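PDB 5CQF: L-lysine 6-monooxygenase from Pseudomonas syringae pv. tomato, which probably uses FAD and NADPH to hydroxylate the side-chain amino group of L-lysine, a step of siderophore biosynthesis. Local coordinates for residues Y382-Q387 and V392-N397; L28-E33 and S85-A90; G247-R252 and P256-Y261. One frame throughout, in Å; residues are numbered along the deposited sequence.

Interaction 1: Y382-Q387 and V392-N397; sequences YRVATQ and VNIWVN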
loop_
_atom_site.group_PDB
_atom_site.type_symbol
_atom_site.label_atom_id
_atom_site.label_comp_id
_atom_site.label_asym_id
_atom_site.label_seq_id
_atom_site.Cartn_x
_atom_site.Cartn_y
_atom_site.Cartn_z
ATOM N N TYR A 382 5.173 -34.890 -15.350
ATOM C CA TYR A 382 3.782 -35.243 -15.077
ATOM C C TYR A 382 3.313 -36.539 -15.778
ATOM O O TYR A 382 2.114 -36.775 -15.901
ATOM C CB TYR A 382 2.883 -34.023 -15.383
ATOM C CG TYR A 382 3.339 -32.784 -14.596
ATOM C CD1 TYR A 382 3.096 -32.682 -13.230
ATOM C CD2 TYR A 382 4.073 -31.782 -15.193
ATOM C CE1 TYR A 382 3.531 -31.596 -12.496
ATOM C CE2 TYR A 382 4.500 -30.666 -14.468
ATOM C CZ TYR A 382 4.227 -30.580 -13.119
ATOM O OH TYR A 382 4.660 -29.489 -12.360
ATOM N N ARG A 383 4.268 -37.372 -16.206
ATOM C CA ARG A 383 3.973 -38.633 -16.897
ATOM C C ARG A 383 3.865 -39.769 -15.895
ATOM O O ARG A 383 4.635 -39.835 -14.933
ATOM C CB ARG A 383 5.040 -38.974 -17.946
ATOM C CG ARG A 383 4.520 -39.960 -18.981
ATOM C CD ARG A 383 5.552 -40.285 -20.055
ATOM N NE ARG A 383 5.356 -41.621 -20.648
ATOM C CZ ARG A 383 5.618 -42.797 -20.041
ATOM N NH1 ARG A 383 6.080 -42.846 -18.786
ATOM N NH2 ARG A 383 5.408 -43.949 -20.693
ATOM N N VAL A 384 2.894 -40.646 -16.119
ATOM C CA VAL A 384 2.694 -41.782 -15.237
ATOM C C VAL A 384 3.541 -42.936 -15.748
ATOM O O VAL A 384 3.521 -43.236 -16.949
ATOM C CB VAL A 384 1.242 -42.277 -15.211
ATOM C CG1 VAL A 384 1.083 -43.352 -14.145
ATOM C CG2 VAL A 384 0.272 -41.142 -14.956
ATOM N N ALA A 385 4.275 -43.580 -14.844
ATOM C CA ALA A 385 5.187 -44.649 -15.247
ATOM C C ALA A 385 4.353 -45.918 -15.366
ATOM O O ALA A 385 3.491 -46.166 -14.529
ATOM C CB ALA A 385 6.338 -44.815 -14.263
ATOM N N THR A 386 4.566 -46.653 -16.455
ATOM C CA THR A 386 3.803 -47.851 -16.756
ATOM C C THR A 386 4.719 -49.044 -16.736
ATOM O O THR A 386 5.930 -48.907 -16.641
ATOM C CB THR A 386 3.132 -47.791 -18.157
ATOM O OG1 THR A 386 4.134 -47.707 -19.170
ATOM C CG2 THR A 386 2.186 -46.601 -18.264
ATOM N N GLN A 387 4.109 -50.213 -16.846
ATOM C CA GLN A 387 4.819 -51.479 -16.952
ATOM C C GLN A 387 4.040 -52.321 -17.949
ATOM O O GLN A 387 2.809 -52.230 -18.010
ATOM C CB GLN A 387 4.886 -52.172 -15.591
ATOM C CG GLN A 387 3.524 -52.401 -14.944
ATOM C CD GLN A 387 3.589 -52.506 -13.431
ATOM O OE1 GLN A 387 4.636 -52.269 -12.821
ATOM N NE2 GLN A 387 2.462 -52.859 -12.811
ATOM N N VAL A 392 1.689 -46.668 -24.753
ATOM C CA VAL A 392 0.596 -45.975 -24.035
ATOM C C VAL A 392 1.117 -45.032 -22.941
ATOM O O VAL A 392 1.838 -45.440 -22.023
ATOM C CB VAL A 392 -0.461 -46.936 -23.446
ATOM C CG1 VAL A 392 -1.568 -46.170 -22.728
ATOM C CG2 VAL A 392 -1.065 -47.773 -24.550
ATOM N N ASN A 393 0.724 -43.766 -23.056
ATOM C CA ASN A 393 1.168 -42.742 -22.142
ATOM C C ASN A 393 0.026 -42.059 -21.454
ATOM O O ASN A 393 -1.037 -41.807 -22.033
ATOM C CB ASN A 393 1.998 -41.720 -22.882
ATOM C CG ASN A 393 3.114 -42.360 -23.666
ATOM O OD1 ASN A 393 4.147 -42.706 -23.105
ATOM N ND2 ASN A 393 2.907 -42.532 -24.971
ATOM N N ILE A 394 0.272 -41.761 -20.186
ATOM C CA ILE A 394 -0.692 -41.075 -19.357
ATOM C C ILE A 394 0.030 -39.985 -18.588
ATOM O O ILE A 394 1.174 -40.175 -18.156
ATOM C CB ILE A 394 -1.390 -42.041 -18.384
ATOM C CG1 ILE A 394 -2.010 -43.241 -19.139
ATOM C CG2 ILE A 394 -2.473 -41.315 -17.596
ATOM C CD1 ILE A 394 -2.282 -44.435 -18.264
ATOM N N TRP A 395 -0.655 -38.849 -18.442
ATOM C CA TRP A 395 -0.156 -37.684 -17.718
ATOM C C TRP A 395 -1.206 -37.292 -16.715
ATOM O O TRP A 395 -2.402 -37.362 -17.037
ATOM C CB TRP A 395 0.040 -36.515 -18.657
ATOM C CG TRP A 395 1.210 -36.647 -19.591
ATOM C CD1 TRP A 395 2.477 -36.181 -19.386
ATOM C CD2 TRP A 395 1.217 -37.257 -20.887
ATOM N NE1 TRP A 395 3.268 -36.479 -20.462
ATOM C CE2 TRP A 395 2.520 -37.138 -21.396
ATOM C CE3 TRP A 395 0.260 -37.915 -21.644
ATOM C CZ2 TRP A 395 2.887 -37.642 -22.632
ATOM C CZ3 TRP A 395 0.620 -38.412 -22.880
ATOM C CH2 TRP A 395 1.924 -38.273 -23.362
ATOM N N VAL A 396 -0.784 -36.896 -15.517
ATOM C CA VAL A 396 -1.698 -36.255 -14.573
ATOM C C VAL A 396 -1.338 -34.779 -14.470
ATOM O O VAL A 396 -0.283 -34.440 -13.977
ATOM C CB VAL A 396 -1.692 -36.910 -13.182
ATOM C CG1 VAL A 396 -2.682 -36.209 -12.250
ATOM C CG2 VAL A 396 -2.046 -38.375 -13.297
ATOM N N ASN A 397 -2.223 -33.914 -14.963
ATOM C CA ASN A 397 -1.944 -32.473 -15.074
ATOM C C ASN A 397 -2.283 -31.707 -13.798
ATOM O O ASN A 397 -3.229 -30.911 -13.752
ATOM C CB ASN A 397 -2.702 -31.890 -16.269
ATOM C CG ASN A 397 -2.189 -30.540 -16.681
ATOM O OD1 ASN A 397 -1.298 -29.984 -16.049
ATOM N ND2 ASN A 397 -2.751 -29.996 -17.762
#
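Arg383 leaves its backbone with chi1 at -160°, CG opposite the amide N, and its chain runs extended to NE, back along strand 393-396 toward Asn393, whose CG lies anti to its own carbonyl carbon (chi1 -52°) and turns OD1 to meet it. The guanidinium grips that one oxygen side-on: NE donates to Asn393 OD1 at 2.9 Å and NH2 to the same atom at 3.0 Å, the two nitrogens coming from opposite faces of the amide plane, while OD1 stays in the guanidinium plane. On the way Arg383 CG passes over the indole, 4.2 Å from the centroid of the five-membered ring of Trp395, a CH-pi contact suited to a long aliphatic chain; Trp395 NE1 is buried without a partner in the model. Backbone hydrogen bonds Val384 N to Ile394 O (2.7 Å) and Val396 N to Tyr382 O (2.9 Å) flank Arg383 and Trp395, a non-hydrogen-bonded antiparallel pair. Branched Val384 sets CG2 3.8 Å from Ile394 CG2 and also against CG2 of Val396. Strand 393-396 is the outermost of its parallel sheet within this chain; strand 163-166 lies next to it, helix 412-428 packs on Trp395, and the 382-387 loop runs roughly antiparallel alongside.

Interaction 2: L28-E33 and S85-A90; sequences LACAFE and SRFSFA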
loop_
_atom_site.group_PDB
_atom_site.type_symbol
_atom_site.label_atom_id
_atom_site.label_comp_id
_atom_site.label_asym_id
_atom_site.label_seq_id
_atom_site.Cartn_x
_atom_site.Cartn_y
_atom_site.Cartn_z
ATOM N N LEU A 28 -3.854 -26.183 -21.689
ATOM C CA LEU A 28 -3.304 -27.147 -22.646
ATOM C C LEU A 28 -3.791 -26.897 -24.049
ATOM O O LEU A 28 -2.991 -26.918 -24.972
ATOM C CB LEU A 28 -3.678 -28.566 -22.249
ATOM C CG LEU A 28 -3.089 -29.653 -23.110
ATOM C CD1 LEU A 28 -1.580 -29.738 -22.978
ATOM C CD2 LEU A 28 -3.759 -30.949 -22.707
ATOM N N ALA A 29 -5.091 -26.700 -24.221
ATOM C CA ALA A 29 -5.624 -26.321 -25.547
ATOM C C ALA A 29 -4.995 -25.057 -26.077
ATOM O O ALA A 29 -4.723 -24.968 -27.272
ATOM C CB ALA A 29 -7.131 -26.162 -25.512
ATOM N N CYS A 30 -4.711 -24.082 -25.199
ATOM C CA CYS A 30 -4.059 -22.867 -25.676
ATOM C C CYS A 30 -2.691 -23.164 -26.273
ATOM O O CYS A 30 -2.305 -22.545 -27.227
ATOM C CB CYS A 30 -3.916 -21.824 -24.579
ATOM S SG CYS A 30 -5.466 -21.077 -24.065
ATOM N N ALA A 31 -1.941 -24.092 -25.713
ATOM C CA ALA A 31 -0.644 -24.451 -26.306
ATOM C C ALA A 31 -0.824 -25.012 -27.705
ATOM O O ALA A 31 -0.060 -24.677 -28.608
ATOM C CB ALA A 31 0.107 -25.457 -25.454
ATOM N N PHE A 32 -1.823 -25.865 -27.880
ATOM C CA PHE A 32 -2.059 -26.447 -29.203
ATOM C C PHE A 32 -2.518 -25.394 -30.181
ATOM O O PHE A 32 -1.981 -25.304 -31.291
ATOM C CB PHE A 32 -3.039 -27.613 -29.136
ATOM C CG PHE A 32 -2.426 -28.854 -28.572
ATOM C CD1 PHE A 32 -1.523 -29.577 -29.318
ATOM C CD2 PHE A 32 -2.700 -29.259 -27.286
ATOM C CE1 PHE A 32 -0.925 -30.697 -28.808
ATOM C CE2 PHE A 32 -2.108 -30.387 -26.758
ATOM C CZ PHE A 32 -1.221 -31.117 -27.527
ATOM N N GLU A 33 -3.468 -24.566 -29.769
ATOM C CA GLU A 33 -3.913 -23.493 -30.654
ATOM C C GLU A 33 -2.802 -22.505 -30.993
ATOM O O GLU A 33 -2.673 -22.142 -32.141
ATOM C CB GLU A 33 -5.139 -22.776 -30.099
ATOM C CG GLU A 33 -6.376 -23.669 -30.018
ATOM C CD GLU A 33 -6.933 -24.078 -31.390
ATOM O OE1 GLU A 33 -6.876 -23.246 -32.334
ATOM O OE2 GLU A 33 -7.428 -25.226 -31.522
ATOM N N SER A 85 1.036 -15.273 -27.225
ATOM C CA SER A 85 -0.224 -15.960 -27.411
ATOM C C SER A 85 -1.369 -14.976 -27.564
ATOM O O SER A 85 -1.384 -13.929 -26.934
ATOM C CB SER A 85 -0.477 -16.868 -26.223
ATOM O OG SER A 85 -1.731 -17.505 -26.299
ATOM N N ARG A 86 -2.352 -15.325 -28.383
ATOM C CA ARG A 86 -3.498 -14.467 -28.515
ATOM C C ARG A 86 -4.479 -14.580 -27.346
ATOM O O ARG A 86 -5.432 -13.803 -27.276
ATOM C CB ARG A 86 -4.171 -14.658 -29.875
ATOM C CG ARG A 86 -5.044 -15.875 -30.064
ATOM C CD ARG A 86 -5.293 -16.048 -31.561
ATOM N NE ARG A 86 -6.198 -17.151 -31.859
ATOM C CZ ARG A 86 -5.837 -18.426 -32.014
ATOM N NH1 ARG A 86 -4.569 -18.819 -31.878
ATOM N NH2 ARG A 86 -6.764 -19.329 -32.280
ATOM N N PHE A 87 -4.180 -15.466 -26.389
ATOM C CA PHE A 87 -5.007 -15.676 -25.191
ATOM C C PHE A 87 -4.482 -15.034 -23.902
ATOM O O PHE A 87 -4.987 -15.299 -22.822
ATOM C CB PHE A 87 -5.206 -17.162 -25.010
ATOM C CG PHE A 87 -5.533 -17.859 -26.299
ATOM C CD1 PHE A 87 -6.751 -17.615 -26.937
ATOM C CD2 PHE A 87 -4.625 -18.709 -26.894
ATOM C CE1 PHE A 87 -7.070 -18.236 -28.137
ATOM C CE2 PHE A 87 -4.931 -19.334 -28.086
ATOM C CZ PHE A 87 -6.154 -19.096 -28.710
ATOM N N SER A 88 -3.509 -14.145 -24.034
ATOM C CA SER A 88 -2.966 -13.415 -22.897
ATOM C C SER A 88 -3.991 -12.475 -22.274
ATOM O O SER A 88 -4.937 -12.076 -22.915
ATOM C CB SER A 88 -1.727 -12.639 -23.330
ATOM O OG SER A 88 -2.082 -11.541 -24.149
ATOM N N PHE A 89 -3.804 -12.145 -21.003
ATOM C CA PHE A 89 -4.680 -11.250 -20.298
ATOM C C PHE A 89 -4.587 -9.848 -20.900
ATOM O O PHE A 89 -5.556 -9.130 -20.917
ATOM C CB PHE A 89 -4.271 -11.201 -18.831
ATOM C CG PHE A 89 -5.285 -10.551 -17.932
ATOM C CD1 PHE A 89 -6.369 -11.257 -17.483
ATOM C CD2 PHE A 89 -5.156 -9.255 -17.553
ATOM C CE1 PHE A 89 -7.307 -10.686 -16.673
ATOM C CE2 PHE A 89 -6.080 -8.661 -16.711
ATOM C CZ PHE A 89 -7.166 -9.396 -16.271
ATOM N N ALA A 90 -3.413 -9.451 -21.367
ATOM C CA ALA A 90 -3.267 -8.194 -22.080
ATOM C C ALA A 90 -4.155 -8.146 -23.330
ATOM O O ALA A 90 -4.835 -7.164 -23.546
ATOM C CB ALA A 90 -1.828 -7.968 -22.442
#
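Helix 23-37, which follows the first strand of the probable FAD-binding Rossmann unit, meets the turn that leads into helix 89-96 through Cys30 and Glu33 on one side and Arg86 and Phe87 on the other. About one helical turn separates Cys30 from Glu33, placing both beside the same phenyl ring. Cys30 SG lies 4.3 Å from the centroid of the Phe87 ring and 35° off its normal, an oblique sulfur-aromatic contact in which the small polarisable thiol suits a buried place. Farther round the ring, Glu33 CB reaches CE2 of Phe87 at 4.0 Å. Arg86, its CG between backbone N and carbonyl carbon (chi1 78°), folds over its neighbour: Phe87 CZ lies over the middle of the Arg86 guanidinium, 3.4 Å above its plane. Arg86 NH2 makes a long salt bridge of 3.9 Å to Glu33 OE1, with carboxylate and guanidinium planes 71° apart, so the attraction is probably mostly electrostatic. The loop is shaped by a type I turn from Ser85 to Ser88, and Ser85 OG accepts from Phe87 N at 3.2 Å; this ST turn fixes the backbone at Phe87, whose side chain is directed at the helix, and Ser88 then caps helix 89-96. Val125 of helix 111-125 touches both Glu33 and Phe87. Helix 23-37 begins within a GxGxxG-type sequence (Gly20, Gly22, Gly25), consistent with a dinucleotide-binding beta-alpha-beta unit.

Interaction 3: G247-R252 and P256-Y261; sequences GQFPNR and PDHVDY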
loop_
_atom_site.group_PDB
_atom_site.type_symbol
_atom_site.label_atom_id
_atom_site.label_comp_id
_atom_site.label_asym_id
_atom_site.label_seq_id
_atom_site.Cartn_x
_atom_site.Cartn_y
_atom_site.Cartn_z
ATOM N N GLY A 247 -0.535 -15.306 1.531
ATOM C CA GLY A 247 -0.332 -15.764 0.157
ATOM C C GLY A 247 -0.197 -17.272 0.107
ATOM O O GLY A 247 0.442 -17.845 0.964
ATOM N N GLN A 248 -0.799 -17.905 -0.894
ATOM C CA GLN A 248 -0.646 -19.339 -1.101
ATOM C C GLN A 248 0.737 -19.555 -1.675
ATOM O O GLN A 248 1.340 -18.630 -2.207
ATOM C CB GLN A 248 -1.774 -19.922 -1.977
ATOM C CG GLN A 248 -3.142 -19.726 -1.298
ATOM C CD GLN A 248 -4.351 -20.225 -2.066
ATOM O OE1 GLN A 248 -4.283 -20.506 -3.233
ATOM N NE2 GLN A 248 -5.475 -20.312 -1.389
ATOM N N PHE A 249 1.219 -20.781 -1.575
ATOM C CA PHE A 249 2.621 -21.113 -1.829
ATOM C C PHE A 249 3.101 -20.633 -3.188
ATOM O O PHE A 249 4.111 -19.965 -3.269
ATOM C CB PHE A 249 2.830 -22.621 -1.666
ATOM C CG PHE A 249 4.268 -23.063 -1.730
ATOM C CD1 PHE A 249 5.046 -23.102 -0.576
ATOM C CD2 PHE A 249 4.827 -23.519 -2.929
ATOM C CE1 PHE A 249 6.355 -23.556 -0.622
ATOM C CE2 PHE A 249 6.144 -23.968 -2.968
ATOM C CZ PHE A 249 6.906 -23.983 -1.816
ATOM N N PRO A 250 2.351 -20.931 -4.255
ATOM C CA PRO A 250 2.819 -20.543 -5.590
ATOM C C PRO A 250 2.940 -19.019 -5.824
ATOM O O PRO A 250 3.599 -18.592 -6.784
ATOM C CB PRO A 250 1.753 -21.126 -6.525
ATOM C CG PRO A 250 1.005 -22.125 -5.707
ATOM C CD PRO A 250 1.038 -21.603 -4.297
ATOM N N ASN A 251 2.328 -18.224 -4.947
ATOM C CA ASN A 251 2.478 -16.768 -4.971
ATOM C C ASN A 251 3.591 -16.219 -4.086
ATOM O O ASN A 251 3.880 -15.043 -4.127
ATOM C CB ASN A 251 1.142 -16.117 -4.662
ATOM C CG ASN A 251 0.090 -16.480 -5.698
ATOM O OD1 ASN A 251 0.406 -16.626 -6.875
ATOM N ND2 ASN A 251 -1.156 -16.647 -5.267
ATOM N N ARG A 252 4.242 -17.085 -3.333
ATOM C CA ARG A 252 5.369 -16.691 -2.497
ATOM C C ARG A 252 6.692 -17.076 -3.104
ATOM O O ARG A 252 7.670 -16.383 -2.889
ATOM C CB ARG A 252 5.264 -17.337 -1.111
ATOM C CG ARG A 252 4.100 -16.806 -0.301
ATOM C CD ARG A 252 4.328 -15.360 0.155
ATOM N NE ARG A 252 5.422 -15.282 1.130
ATOM C CZ ARG A 252 5.325 -15.607 2.417
ATOM N NH1 ARG A 252 4.170 -15.997 2.922
ATOM N NH2 ARG A 252 6.385 -15.527 3.206
ATOM N N PRO A 256 8.014 -24.284 -9.533
ATOM C CA PRO A 256 8.818 -25.282 -10.247
ATOM C C PRO A 256 10.220 -25.566 -9.679
ATOM O O PRO A 256 10.681 -26.699 -9.810
ATOM C CB PRO A 256 8.908 -24.721 -11.671
ATOM C CG PRO A 256 7.629 -23.974 -11.796
ATOM C CD PRO A 256 7.443 -23.298 -10.456
ATOM N N ASP A 257 10.874 -24.577 -9.070
ATOM C CA ASP A 257 12.164 -24.823 -8.414
ATOM C C ASP A 257 12.040 -25.780 -7.228
ATOM O O ASP A 257 12.961 -26.563 -6.963
ATOM C CB ASP A 257 12.775 -23.540 -7.894
ATOM C CG ASP A 257 13.258 -22.622 -9.000
ATOM O OD1 ASP A 257 13.271 -23.011 -10.200
ATOM O OD2 ASP A 257 13.645 -21.493 -8.633
ATOM N N HIS A 258 10.914 -25.686 -6.518
ATOM C CA HIS A 258 10.623 -26.558 -5.383
ATOM C C HIS A 258 10.179 -27.939 -5.869
ATOM O O HIS A 258 10.546 -28.936 -5.276
ATOM C CB HIS A 258 9.620 -25.892 -4.431
ATOM C CG HIS A 258 10.158 -24.615 -3.851
ATOM N ND1 HIS A 258 10.634 -24.521 -2.558
ATOM C CD2 HIS A 258 10.385 -23.405 -4.422
ATOM C CE1 HIS A 258 11.122 -23.309 -2.355
ATOM N NE2 HIS A 258 10.977 -22.610 -3.467
ATOM N N VAL A 259 9.427 -27.993 -6.965
ATOM C CA VAL A 259 9.095 -29.255 -7.586
ATOM C C VAL A 259 10.414 -29.906 -8.029
ATOM O O VAL A 259 10.597 -31.103 -7.744
ATOM C CB VAL A 259 8.095 -29.084 -8.745
ATOM C CG1 VAL A 259 7.847 -30.403 -9.480
ATOM C CG2 VAL A 259 6.780 -28.495 -8.233
ATOM N N ASP A 260 11.344 -29.144 -8.648
ATOM C CA ASP A 260 12.684 -29.722 -9.056
ATOM C C ASP A 260 13.392 -30.344 -7.864
ATOM O O ASP A 260 13.842 -31.481 -7.915
ATOM C CB ASP A 260 13.669 -28.688 -9.623
ATOM C CG ASP A 260 13.271 -28.147 -11.013
ATOM O OD1 ASP A 260 12.302 -28.633 -11.618
ATOM O OD2 ASP A 260 13.953 -27.219 -11.513
ATOM N N TYR A 261 13.528 -29.574 -6.792
ATOM C CA TYR A 261 14.256 -30.046 -5.641
ATOM C C TYR A 261 13.611 -31.343 -5.157
ATOM O O TYR A 261 14.326 -32.315 -4.945
ATOM C CB TYR A 261 14.306 -28.995 -4.528
ATOM C CG TYR A 261 14.943 -29.499 -3.246
ATOM C CD1 TYR A 261 16.334 -29.599 -3.117
ATOM C CD2 TYR A 261 14.152 -29.849 -2.155
ATOM C CE1 TYR A 261 16.918 -30.050 -1.946
ATOM C CE2 TYR A 261 14.718 -30.322 -0.963
ATOM C CZ TYR A 261 16.096 -30.425 -0.855
ATOM O OH TYR A 261 16.616 -30.888 0.347
#
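Phe249 points the CZ end of its ring at the flat side of His258, and the two planes stand almost perpendicular, at 87°. This is a T-shaped pair: CZ sits 3.7 Å above the imidazole plane, displaced toward the rim, with the ring centroids 5.3 Å apart. The nearest approach is Phe249 CZ to His258 ND1, 3.8 Å, and from the same CZ, CG of His258 follows at 3.9 Å. Because ND1 lies near the phenyl plane, it meets the ring edge rather than the pi cloud; the weakly positive phenyl edge faces the pi face of the imidazole, probably favourably if that ring is neutral. Extension of Phe249 with CG anti to the backbone N (chi1 -173°) carries the ring across to the helix. The contact spans a short connection, from the loop after strand 245-246 to the first turns of helix 255-264. In the loop, Asn251 N bonds to Gln248 O and Arg252 N to Phe249 O, both at 2.9 Å, turning the chain back at the phenylalanine. An imidazole offers a flat face to the phenyl edge while keeping polar nitrogens, which suits a partly exposed site. Leu243 of the third subunit packs on both Phe249 and His258, and Arg252 NH2 donates to Thr244 O of that same subunit.

In the fold
From the N terminus, interaction 2 comes first: it closes a loop of 51 residues, bringing the turn before helix 89-96 back to helix 23-37, beside the second subunit. Interaction 3 follows and closes a far shorter loop, joining the loop after strand 245-246 to the start of helix 255-264, where the third subunit packs. Interaction 1 comes last, a short return, four residues between the segments, onto strand 393-396. The three run in series, with neither nesting nor crossing. Their centres lie 23 to 24 Å apart. Helix 412-428 touches all three: residues of 28-33, Pro250 and Pro256, and both segments of interaction 1 (Tyr382 on Arg418, Trp395 on Ala425).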